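Local coordinates for triacylglycerol lipase (Clostridium botulinum, PDB 5AH1), which hydrolyses ester bonds as a triacylglycerol lipase of the alpha/beta-hydrolase family, and also acts on synthetic polyesters, at residues 95-98 with 102-105; 132-137 with 144-149; 233-238 with 364-369; 346-351 with 421-426. One frame throughout, in Å; residues are numbered along the deposited sequence.

Interaction 1. Residues 95-98 with 102-105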
loop_
_atom_site.group_PDB
_atom_site.type_symbol
_atom_site.label_atom_id
_atom_site.label_comp_id
_atom_site.label_asym_id
_atom_site.label_seq_id
_atom_site.Cartn_x
_atom_site.Cartn_y
_atom_site.Cartn_z
ATOM N N LEU A 95 17.406 0.230 9.886
ATOM C CA LEU A 95 18.439 1.150 10.351
ATOM C C LEU A 95 18.098 2.586 9.996
ATOM O O LEU A 95 18.975 3.386 9.661
ATOM C CB LEU A 95 19.802 0.747 9.783
ATOM C CG LEU A 95 20.265 -0.625 10.281
ATOM C CD1 LEU A 95 21.522 -1.061 9.582
ATOM C CD2 LEU A 95 20.480 -0.631 11.781
ATOM N N GLY A 96 16.821 2.922 10.102
ATOM C CA GLY A 96 16.398 4.304 9.960
ATOM C C GLY A 96 15.943 4.709 8.571
ATOM O O GLY A 96 15.433 5.819 8.410
ATOM N N TYR A 97 16.132 3.853 7.568
ATOM C CA TYR A 97 15.628 4.172 6.242
ATOM C C TYR A 97 14.114 4.068 6.283
ATOM O O TYR A 97 13.588 3.018 6.632
ATOM C CB TYR A 97 16.175 3.205 5.193
ATOM C CG TYR A 97 15.937 3.690 3.781
ATOM C CD1 TYR A 97 16.852 4.517 3.153
ATOM C CD2 TYR A 97 14.787 3.341 3.085
ATOM C CE1 TYR A 97 16.630 4.978 1.873
ATOM C CE2 TYR A 97 14.560 3.810 1.809
ATOM C CZ TYR A 97 15.488 4.619 1.204
ATOM O OH TYR A 97 15.277 5.101 -0.065
ATOM N N LYS A 98 13.420 5.149 5.933
ATOM C CA LYS A 98 11.964 5.213 6.088
ATOM C C LYS A 98 11.204 4.776 4.839
ATOM O O LYS A 98 11.570 5.139 3.722
ATOM C CB LYS A 98 11.533 6.646 6.444
ATOM C CG LYS A 98 12.062 7.121 7.782
ATOM C CD LYS A 98 11.315 6.491 8.963
ATOM C CE LYS A 98 11.933 6.881 10.311
ATOM N NZ LYS A 98 13.233 6.210 10.530
ATOM N N GLY A 102 12.236 7.668 2.647
ATOM C CA GLY A 102 13.587 7.145 2.549
ATOM C C GLY A 102 14.554 7.806 3.509
ATOM O O GLY A 102 14.449 7.632 4.726
ATOM N N VAL A 103 15.498 8.566 2.958
ATOM C CA VAL A 103 16.420 9.360 3.772
ATOM C C VAL A 103 15.817 10.691 4.191
ATOM O O VAL A 103 16.432 11.429 4.967
ATOM C CB VAL A 103 17.749 9.618 3.050
ATOM C CG1 VAL A 103 18.469 8.304 2.800
ATOM C CG2 VAL A 103 17.541 10.397 1.755
ATOM N N VAL A 104 14.629 11.003 3.671
ATOM C CA VAL A 104 13.858 12.154 4.135
ATOM C C VAL A 104 12.712 11.635 4.993
ATOM O O VAL A 104 11.960 10.802 4.554
ATOM C CB VAL A 104 13.298 12.975 2.964
ATOM C CG1 VAL A 104 12.420 14.124 3.474
ATOM C CG2 VAL A 104 14.434 13.494 2.077
ATOM N N ASP A 105 12.582 12.116 6.220
ATOM C CA ASP A 105 11.553 11.613 7.125
ATOM C C ASP A 105 10.266 12.417 6.913
ATOM O O ASP A 105 10.082 13.471 7.532
ATOM C CB ASP A 105 12.055 11.699 8.570
ATOM C CG ASP A 105 11.119 11.023 9.558
ATOM O OD1 ASP A 105 9.972 10.701 9.188
ATOM O OD2 ASP A 105 11.522 10.808 10.716
HETATM O O HOH W 1 15.185 9.001 7.111
HETATM O O HOH W 2 15.501 8.009 -0.201
#
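K98 and G102 face each other as a hydrogen-bonded antiparallel pair. K98 N gives a nearly straight bond to G102 O at 2.9 Å. The return bond, G102 N to K98 O, is weak, with an N-H...O angle of 129°. G102 O also accepts from a water at 2.8 Å, so this carbonyl has two donors. The Y97 ring packs against G102. Its CG is anti to the backbone N (chi1 -167°), and one ring face meets G102 CA in a CH-pi contact, with G102 CA 3.7 Å from the ring centroid. V103 CG1 touches Y97 CE1 obliquely at 3.9 Å. Y97 OH is bonded to T432 OG1. It also shares a second water with V103 N. K98 bends back on its own segment at chi2 and chi4, so that K98 NZ bonds G96 O at 3.1 Å from above the carbonyl plane. K98 NZ also bonds R91 O. D105 makes a salt bridge with R91 and remains 4.9 Å from K98 NZ, measured at OD2. The arrangement is a short loop closed by a single antiparallel bridge, ending at the N-cap D105 of helix 106-112.

Interaction 2. Residues 132-137 with 144-149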
loop_
_atom_site.group_PDB
_atom_site.type_symbol
_atom_site.label_atom_id
_atom_site.label_comp_id
_atom_site.label_asym_id
_atom_site.label_seq_id
_atom_site.Cartn_x
_atom_site.Cartn_y
_atom_site.Cartn_z
ATOM N N ALA A 132 -5.499 -5.058 7.946
ATOM C CA ALA A 132 -6.510 -4.153 8.475
ATOM C C ALA A 132 -6.724 -4.352 9.983
ATOM O O ALA A 132 -6.861 -3.380 10.724
ATOM C CB ALA A 132 -7.812 -4.291 7.715
ATOM N N CYS A 133 -6.753 -5.608 10.428
ATOM C CA CYS A 133 -6.868 -5.897 11.847
ATOM C C CYS A 133 -5.655 -5.373 12.596
ATOM O O CYS A 133 -5.772 -4.851 13.701
ATOM C CB CYS A 133 -7.006 -7.403 12.079
ATOM S SG CYS A 133 -8.525 -8.144 11.385
ATOM N N GLU A 134 -4.479 -5.532 11.997
ATOM C CA GLU A 134 -3.250 -5.008 12.585
ATOM C C GLU A 134 -3.285 -3.481 12.634
ATOM O O GLU A 134 -2.869 -2.886 13.628
ATOM C CB GLU A 134 -2.049 -5.526 11.811
ATOM C CG GLU A 134 -1.899 -7.043 11.958
ATOM C CD GLU A 134 -1.096 -7.686 10.853
ATOM O OE1 GLU A 134 -0.530 -6.981 9.995
ATOM O OE2 GLU A 134 -1.016 -8.937 10.848
ATOM N N LEU A 135 -3.772 -2.851 11.572
ATOM C CA LEU A 135 -3.867 -1.396 11.514
ATOM C C LEU A 135 -4.797 -0.837 12.601
ATOM O O LEU A 135 -4.477 0.153 13.269
ATOM C CB LEU A 135 -4.345 -0.974 10.128
ATOM C CG LEU A 135 -4.494 0.519 9.875
ATOM C CD1 LEU A 135 -3.208 1.263 10.180
ATOM C CD2 LEU A 135 -4.925 0.738 8.432
ATOM N N TYR A 136 -5.941 -1.490 12.786
ATOM C CA TYR A 136 -6.849 -1.150 13.874
ATOM C C TYR A 136 -6.132 -1.134 15.226
ATOM O O TYR A 136 -6.163 -0.133 15.948
ATOM C CB TYR A 136 -8.046 -2.114 13.872
ATOM C CG TYR A 136 -8.954 -1.941 15.056
ATOM C CD1 TYR A 136 -9.945 -0.972 15.072
ATOM C CD2 TYR A 136 -8.822 -2.752 16.166
ATOM C CE1 TYR A 136 -10.766 -0.809 16.175
ATOM C CE2 TYR A 136 -9.629 -2.595 17.272
ATOM C CZ TYR A 136 -10.596 -1.612 17.277
ATOM O OH TYR A 136 -11.411 -1.465 18.375
ATOM N N ALA A 137 -5.433 -2.210 15.543
ATOM C CA ALA A 137 -4.731 -2.291 16.821
ATOM C C ALA A 137 -3.582 -1.302 16.901
ATOM O O ALA A 137 -3.297 -0.765 17.979
ATOM C CB ALA A 137 -4.230 -3.698 17.049
ATOM N N VAL A 144 -3.717 -7.486 18.489
ATOM C CA VAL A 144 -4.380 -7.756 17.227
ATOM C C VAL A 144 -5.330 -8.944 17.378
ATOM O O VAL A 144 -4.953 -9.982 17.932
ATOM C CB VAL A 144 -3.342 -8.076 16.139
ATOM C CG1 VAL A 144 -4.016 -8.414 14.818
ATOM C CG2 VAL A 144 -2.363 -6.902 15.957
ATOM N N ASP A 145 -6.534 -8.788 16.835
ATOM C CA ASP A 145 -7.581 -9.810 16.861
ATOM C C ASP A 145 -8.087 -9.980 15.439
ATOM O O ASP A 145 -8.716 -9.076 14.905
ATOM C CB ASP A 145 -8.677 -9.369 17.833
ATOM C CG ASP A 145 -9.813 -10.356 17.976
ATOM O OD1 ASP A 145 -9.958 -11.301 17.175
ATOM O OD2 ASP A 145 -10.602 -10.190 18.930
ATOM N N TYR A 146 -7.779 -11.123 14.828
ATOM C CA TYR A 146 -8.117 -11.367 13.429
ATOM C C TYR A 146 -9.537 -11.879 13.231
ATOM O O TYR A 146 -9.962 -12.046 12.094
ATOM C CB TYR A 146 -7.125 -12.377 12.833
ATOM C CG TYR A 146 -5.695 -11.892 12.802
ATOM C CD1 TYR A 146 -5.318 -10.892 11.924
ATOM C CD2 TYR A 146 -4.730 -12.411 13.657
ATOM C CE1 TYR A 146 -4.025 -10.439 11.880
ATOM C CE2 TYR A 146 -3.423 -11.963 13.617
ATOM C CZ TYR A 146 -3.077 -10.968 12.739
ATOM O OH TYR A 146 -1.765 -10.543 12.716
ATOM N N GLY A 147 -10.246 -12.129 14.330
ATOM C CA GLY A 147 -11.589 -12.664 14.281
ATOM C C GLY A 147 -11.581 -14.171 14.459
ATOM O O GLY A 147 -10.842 -14.885 13.783
ATOM N N GLU A 148 -12.406 -14.676 15.367
ATOM C CA GLU A 148 -12.497 -16.130 15.524
ATOM C C GLU A 148 -12.836 -16.829 14.208
ATOM O O GLU A 148 -12.218 -17.835 13.847
ATOM C CB GLU A 148 -13.536 -16.504 16.576
ATOM C CG GLU A 148 -13.653 -18.002 16.817
ATOM C CD GLU A 148 -14.616 -18.318 17.936
ATOM O OE1 GLU A 148 -14.209 -18.239 19.112
ATOM O OE2 GLU A 148 -15.788 -18.623 17.635
ATOM N N ALA A 149 -13.841 -16.318 13.511
ATOM C CA ALA A 149 -14.336 -17.000 12.329
ATOM C C ALA A 149 -13.256 -17.038 11.261
ATOM O O ALA A 149 -12.985 -18.075 10.667
ATOM C CB ALA A 149 -15.600 -16.351 11.822
HETATM O O HOH W 3 -7.079 -5.972 15.838
#
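V144 and Y146 lie against one side of the helical turns 132-137, with the CA atoms of C133 and Y146 5.8 Å apart and those of A137 and V144 5.5 Å apart. This is a helix-turn-strand unit. Helix 128-140 leads into strand 142-145, which pairs with strand 159-163 in a two-stranded antiparallel sheet. The unit belongs to the zinc-binding part of the lipase: D130 sits on the same helix, and H150 and H156 follow.

The main polar link is Y146 OH donating to E134 OE2 at 2.6 Å. E134 OE2 uses its anti lone pair and lies at the ring edge, in the ring plane. The carboxylate itself is turned 76° from the ring. E134 OE1 accepts from G123 N, so both oxygens of this buried carboxylate are engaged. V144 divides its branches: CG1 lies over one face of the Y146 ring, offset toward its rim, and touches E134 CG at 3.8 Å, while CG2 meets A137 CB at 3.9 Å. C133 CB packs obliquely on Y146 CD1. C133 SG, beside its own backbone N (chi1 -64°), comes near Y146 CA and D145 O. Y146 also meets the zinc ligand H156 edge-to-face.

D145 OD1 accepts from G147 N in an Asx turn, and D145 OD2 is in a salt bridge with R158. One water joins the backbones by donating to C133 O at 2.7 Å and accepting from D145 N at 3.0 Å.

Interaction 3. Residues 233-238 with 364-369. With K (potassium ion), chain D.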
loop_
_atom_site.group_PDB
_atom_site.type_symbol
_atom_site.label_atom_id
_atom_site.label_comp_id
_atom_site.label_asym_id
_atom_site.label_seq_id
_atom_site.Cartn_x
_atom_site.Cartn_y
_atom_site.Cartn_z
ATOM N N GLY A 233 -5.705 -5.076 -8.435
ATOM C CA GLY A 233 -4.601 -6.021 -8.469
ATOM C C GLY A 233 -3.470 -5.561 -9.373
ATOM O O GLY A 233 -3.518 -4.495 -9.996
ATOM N N THR A 234 -2.431 -6.370 -9.427
ATOM C CA THR A 234 -1.356 -6.165 -10.359
ATOM C C THR A 234 -1.046 -7.474 -11.055
ATOM O O THR A 234 -0.936 -8.525 -10.425
ATOM C CB THR A 234 -0.078 -5.628 -9.681
ATOM O OG1 THR A 234 0.971 -5.718 -10.636
ATOM C CG2 THR A 234 0.296 -6.396 -8.398
ATOM N N THR A 235 -0.869 -7.397 -12.369
ATOM C CA THR A 235 -0.536 -8.596 -13.128
ATOM C C THR A 235 0.883 -9.083 -12.853
ATOM O O THR A 235 1.224 -10.190 -13.232
ATOM C CB THR A 235 -0.778 -8.435 -14.633
ATOM O OG1 THR A 235 0.101 -7.448 -15.176
ATOM C CG2 THR A 235 -2.235 -8.096 -14.926
ATOM N N LEU A 236 1.673 -8.303 -12.123
ATOM C CA LEU A 236 2.965 -8.803 -11.651
ATOM C C LEU A 236 2.765 -10.016 -10.749
ATOM O O LEU A 236 3.513 -11.002 -10.830
ATOM C CB LEU A 236 3.764 -7.723 -10.926
ATOM C CG LEU A 236 5.191 -8.120 -10.529
ATOM C CD1 LEU A 236 6.020 -8.518 -11.742
ATOM C CD2 LEU A 236 5.838 -6.987 -9.782
ATOM N N SER A 237 1.742 -9.985 -9.898
ATOM C CA SER A 237 1.438 -11.171 -9.121
ATOM C C SER A 237 0.895 -12.281 -10.024
ATOM O O SER A 237 1.324 -13.434 -9.915
ATOM C CB SER A 237 0.472 -10.897 -7.978
ATOM O OG SER A 237 0.194 -12.137 -7.351
ATOM N N ASP A 238 -0.047 -11.961 -10.905
ATOM C CA ASP A 238 -0.634 -12.973 -11.775
ATOM C C ASP A 238 0.439 -13.778 -12.527
ATOM O O ASP A 238 0.354 -14.996 -12.634
ATOM C CB ASP A 238 -1.541 -12.340 -12.821
ATOM C CG ASP A 238 -2.750 -11.627 -12.242
ATOM O OD1 ASP A 238 -2.913 -11.521 -11.027
ATOM O OD2 ASP A 238 -3.549 -11.120 -13.051
ATOM N N GLY A 364 4.241 -5.226 -19.095
ATOM C CA GLY A 364 3.990 -4.441 -20.291
ATOM C C GLY A 364 3.670 -5.255 -21.532
ATOM O O GLY A 364 3.371 -4.683 -22.582
ATOM N N ARG A 365 3.720 -6.578 -21.418
ATOM C CA ARG A 365 3.324 -7.442 -22.530
ATOM C C ARG A 365 2.477 -8.624 -22.078
ATOM O O ARG A 365 2.274 -9.581 -22.833
ATOM C CB ARG A 365 4.553 -7.954 -23.274
ATOM C CG ARG A 365 5.423 -8.921 -22.473
ATOM C CD ARG A 365 6.763 -9.135 -23.165
ATOM N NE ARG A 365 7.470 -7.864 -23.252
ATOM C CZ ARG A 365 8.420 -7.577 -24.130
ATOM N NH1 ARG A 365 8.795 -8.486 -25.022
ATOM N NH2 ARG A 365 8.983 -6.371 -24.109
ATOM N N TYR A 366 1.978 -8.559 -20.848
ATOM C CA TYR A 366 1.197 -9.659 -20.286
ATOM C C TYR A 366 -0.293 -9.491 -20.556
ATOM O O TYR A 366 -0.915 -8.526 -20.107
ATOM C CB TYR A 366 1.435 -9.772 -18.783
ATOM C CG TYR A 366 0.700 -10.920 -18.122
ATOM C CD1 TYR A 366 1.231 -12.191 -18.118
ATOM C CD2 TYR A 366 -0.519 -10.735 -17.509
ATOM C CE1 TYR A 366 0.560 -13.249 -17.518
ATOM C CE2 TYR A 366 -1.192 -11.768 -16.896
ATOM C CZ TYR A 366 -0.652 -13.021 -16.901
ATOM O OH TYR A 366 -1.319 -14.047 -16.273
ATOM N N SER A 367 -0.835 -10.455 -21.293
ATOM C CA SER A 367 -2.261 -10.564 -21.548
ATOM C C SER A 367 -2.799 -11.848 -20.959
ATOM O O SER A 367 -2.036 -12.765 -20.625
ATOM C CB SER A 367 -2.526 -10.574 -23.047
ATOM O OG SER A 367 -2.163 -9.339 -23.610
ATOM N N ARG A 368 -4.119 -11.920 -20.846
ATOM C CA ARG A 368 -4.761 -13.149 -20.396
ATOM C C ARG A 368 -6.243 -13.124 -20.715
ATOM O O ARG A 368 -6.952 -12.161 -20.382
ATOM C CB ARG A 368 -4.571 -13.329 -18.884
ATOM C CG ARG A 368 -5.110 -14.645 -18.356
ATOM C CD ARG A 368 -5.057 -14.720 -16.853
ATOM N NE ARG A 368 -5.939 -13.720 -16.261
ATOM C CZ ARG A 368 -5.696 -13.057 -15.144
ATOM N NH1 ARG A 368 -4.578 -13.269 -14.468
ATOM N NH2 ARG A 368 -6.567 -12.161 -14.717
ATOM N N ASN A 369 -6.712 -14.176 -21.375
ATOM C CA ASN A 369 -8.139 -14.358 -21.601
ATOM C C ASN A 369 -8.488 -15.789 -21.228
ATOM O O ASN A 369 -8.493 -16.695 -22.070
ATOM C CB ASN A 369 -8.522 -14.016 -23.038
ATOM C CG ASN A 369 -10.017 -13.821 -23.205
ATOM O OD1 ASN A 369 -10.817 -14.485 -22.550
ATOM N ND2 ASN A 369 -10.401 -12.900 -24.078
HETATM K K K D . 0.765 -16.131 -10.225
HETATM O O HOH W 4 -0.301 -6.811 -17.838
#
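D238 and R368 form a salt bridge, with D238 OD2 2.8 Å from R368 NH1. It ties the short helix 235-239 to the extended loop after helix 357-363 in this alpha/beta-hydrolase. The hydrogen bond within the bridge is weak, with an N-H...O angle of 139°. D238 OD2 meets the guanidinium at its edge, and the two flat groups are 32° apart. Beside the bridge, the Y366 ring meets the helix obliquely. Its CD2 touches T235 CB at 3.7 Å, and its OH lies 3.9 Å from D238 CB.

A second shell holds these groups in place. T310 OG1 is bonded to both D238 OD2 and R368 NH2, so it spans the salt bridge. R368 NH2 also reaches P374 O. The arginine chain bends at chi3 (65°), which turns the guanidinium toward these partners. At the other end of the contact a water accepts from T235 OG1 at 2.8 Å and donates to Y366 O at 2.9 Å. This water lies in the plane of the Y366 ring, at its edge.

The helix start is set by its N-cap, T234, whose OG1 accepts from L236 N at 3.1 Å. The backbone then turns its carbonyls to a potassium ion, bound by S237 O at 2.8 Å, D238 O at 2.7 Å and M240 O.

Interaction 4. Residues 346-351 with 421-426. With K (potassium ion), chain C.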
loop_
_atom_site.group_PDB
_atom_site.type_symbol
_atom_site.label_atom_id
_atom_site.label_comp_id
_atom_site.label_asym_id
_atom_site.label_seq_id
_atom_site.Cartn_x
_atom_site.Cartn_y
_atom_site.Cartn_z
ATOM N N VAL A 346 7.071 -0.494 -22.119
ATOM C CA VAL A 346 8.436 -0.736 -21.677
ATOM C C VAL A 346 8.901 0.373 -20.752
ATOM O O VAL A 346 8.378 1.488 -20.781
ATOM C CB VAL A 346 9.403 -0.849 -22.865
ATOM C CG1 VAL A 346 8.986 -1.998 -23.740
ATOM C CG2 VAL A 346 9.434 0.435 -23.665
ATOM N N ALA A 347 9.874 0.070 -19.906
ATOM C CA ALA A 347 10.391 1.067 -18.975
ATOM C C ALA A 347 10.911 2.311 -19.679
ATOM O O ALA A 347 11.602 2.208 -20.700
ATOM C CB ALA A 347 11.514 0.461 -18.165
ATOM N N GLN A 348 10.574 3.484 -19.139
ATOM C CA GLN A 348 11.237 4.730 -19.515
ATOM C C GLN A 348 12.602 4.789 -18.851
ATOM O O GLN A 348 12.714 4.728 -17.630
ATOM C CB GLN A 348 10.449 5.953 -19.042
ATOM C CG GLN A 348 9.072 6.151 -19.660
ATOM C CD GLN A 348 8.337 7.300 -18.999
ATOM O OE1 GLN A 348 7.538 7.105 -18.093
ATOM N NE2 GLN A 348 8.636 8.507 -19.426
ATOM N N ILE A 349 13.638 4.927 -19.664
ATOM C CA ILE A 349 14.998 5.034 -19.160
ATOM C C ILE A 349 15.198 6.416 -18.548
ATOM O O ILE A 349 15.043 7.431 -19.227
ATOM C CB ILE A 349 16.019 4.794 -20.288
ATOM C CG1 ILE A 349 15.706 3.481 -21.016
ATOM C CG2 ILE A 349 17.444 4.792 -19.736
ATOM C CD1 ILE A 349 15.634 2.264 -20.107
ATOM N N GLY A 350 15.541 6.443 -17.263
ATOM C CA GLY A 350 15.648 7.680 -16.514
ATOM C C GLY A 350 14.680 7.598 -15.351
ATOM O O GLY A 350 15.082 7.367 -14.207
ATOM N N PRO A 351 13.381 7.738 -15.635
ATOM C CA PRO A 351 12.379 7.672 -14.567
ATOM C C PRO A 351 12.279 6.320 -13.860
ATOM O O PRO A 351 12.042 6.283 -12.661
ATOM C CB PRO A 351 11.072 7.996 -15.305
ATOM C CG PRO A 351 11.501 8.777 -16.498
ATOM C CD PRO A 351 12.788 8.168 -16.913
ATOM N N ILE A 421 0.487 10.952 -12.036
ATOM C CA ILE A 421 1.846 11.311 -11.669
ATOM C C ILE A 421 2.767 10.592 -12.639
ATOM O O ILE A 421 3.213 9.464 -12.392
ATOM C CB ILE A 421 2.163 10.961 -10.193
ATOM C CG1 ILE A 421 1.071 11.485 -9.244
ATOM C CG2 ILE A 421 3.526 11.517 -9.817
ATOM C CD1 ILE A 421 1.302 11.082 -7.769
ATOM N N ILE A 422 3.007 11.225 -13.781
ATOM C CA ILE A 422 3.810 10.617 -14.834
ATOM C C ILE A 422 5.314 10.686 -14.526
ATOM O O ILE A 422 5.755 11.406 -13.623
ATOM C CB ILE A 422 3.521 11.241 -16.215
ATOM C CG1 ILE A 422 3.811 12.740 -16.198
ATOM C CG2 ILE A 422 2.070 10.972 -16.626
ATOM C CD1 ILE A 422 3.722 13.399 -17.547
ATOM N N ASN A 423 6.092 9.920 -15.289
ATOM C CA ASN A 423 7.544 9.854 -15.149
ATOM C C ASN A 423 7.984 9.546 -13.721
ATOM O O ASN A 423 9.009 10.067 -13.262
ATOM C CB ASN A 423 8.177 11.175 -15.602
ATOM C CG ASN A 423 7.781 11.552 -17.008
ATOM O OD1 ASN A 423 7.721 10.706 -17.898
ATOM N ND2 ASN A 423 7.490 12.830 -17.214
ATOM N N THR A 424 7.219 8.709 -13.024
ATOM C CA THR A 424 7.424 8.457 -11.606
ATOM C C THR A 424 7.186 6.987 -11.349
ATOM O O THR A 424 6.082 6.491 -11.573
ATOM C CB THR A 424 6.450 9.303 -10.774
ATOM O OG1 THR A 424 6.662 10.688 -11.066
ATOM C CG2 THR A 424 6.641 9.060 -9.291
ATOM N N ASP A 425 8.216 6.274 -10.910
ATOM C CA ASP A 425 8.054 4.849 -10.642
ATOM C C ASP A 425 7.416 4.584 -9.291
ATOM O O ASP A 425 7.198 5.490 -8.494
ATOM C CB ASP A 425 9.343 4.028 -10.890
ATOM C CG ASP A 425 10.410 4.141 -9.801
ATOM O OD1 ASP A 425 10.121 4.170 -8.590
ATOM O OD2 ASP A 425 11.595 4.130 -10.192
ATOM N N HIS A 426 7.134 3.306 -9.054
ATOM C CA HIS A 426 6.372 2.875 -7.905
ATOM C C HIS A 426 6.930 3.368 -6.570
ATOM O O HIS A 426 6.164 3.703 -5.680
ATOM C CB HIS A 426 6.321 1.346 -7.907
ATOM C CG HIS A 426 5.287 0.782 -6.987
ATOM N ND1 HIS A 426 3.937 0.889 -7.236
ATOM C CD2 HIS A 426 5.397 0.098 -5.826
ATOM C CE1 HIS A 426 3.262 0.296 -6.268
ATOM N NE2 HIS A 426 4.126 -0.197 -5.401
HETATM K K K C . 12.950 6.187 -10.417
HETATM O O HOH W 5 5.163 8.264 -17.416
HETATM O O HOH W 6 14.942 6.000 -11.808
HETATM O O HOH W 7 14.541 5.029 -8.983
HETATM O O HOH W 8 14.031 8.333 -9.541
#
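P351 O and D425 OD2, two acceptors that cannot bond each other, lie 3.3 Å apart because both bind one potassium ion. P351 O is 2.4 Å from the metal and D425 OD2 is 2.5 Å from it. Three waters and D428 OD2 are also ligands. These distances are short for potassium, so the identity of the ion deserves caution. One metal-bound water also donates to G350 O at 2.8 Å. The D425 carboxylate is held from both sides: OD1 accepts from M427 N, just after it in the chain, and OD2 from N353 N, two residues past P351.

Away from the ion, Q348 and N423 make a side-chain amide bond. Q348 NE2 donates to N423 OD1 at 2.8 Å, in a nearly straight bond (166°). N423 OD1 lies close to the Q348 amide plane, although the two amides are turned 56° apart. The other end of the Q348 amide is used too: a water donates to Q348 OE1 and accepts from N423 N. P351 lies alongside N423, with its CB 3.6 Å from N423 O.

Next along the chain, H426 bonds D384 and touches S182, consistent with a Ser-Asp-His triad. The contact is a metal site joining two loops beside the probable active site of an alpha/beta-hydrolase.

Interactions 3 and 4 are neighbours: their centres are 18 Å apart and their nearest atoms about 4 Å, though they do not touch. Their segments alternate along the chain, and each contains ligands of its own potassium ion. Interaction 4 leads into the probable catalytic site. Interaction 1 has its centre 22 Å from that of interaction 4, and the Y97 side chain is about 11 Å from the potassium ion of interaction 4. Interaction 2 lies near a different metal, with the Y146 side chain about 5 Å from the zinc ion. It lies on the opposite side of the chain's centre from interaction 4, with 36 Å between their centres.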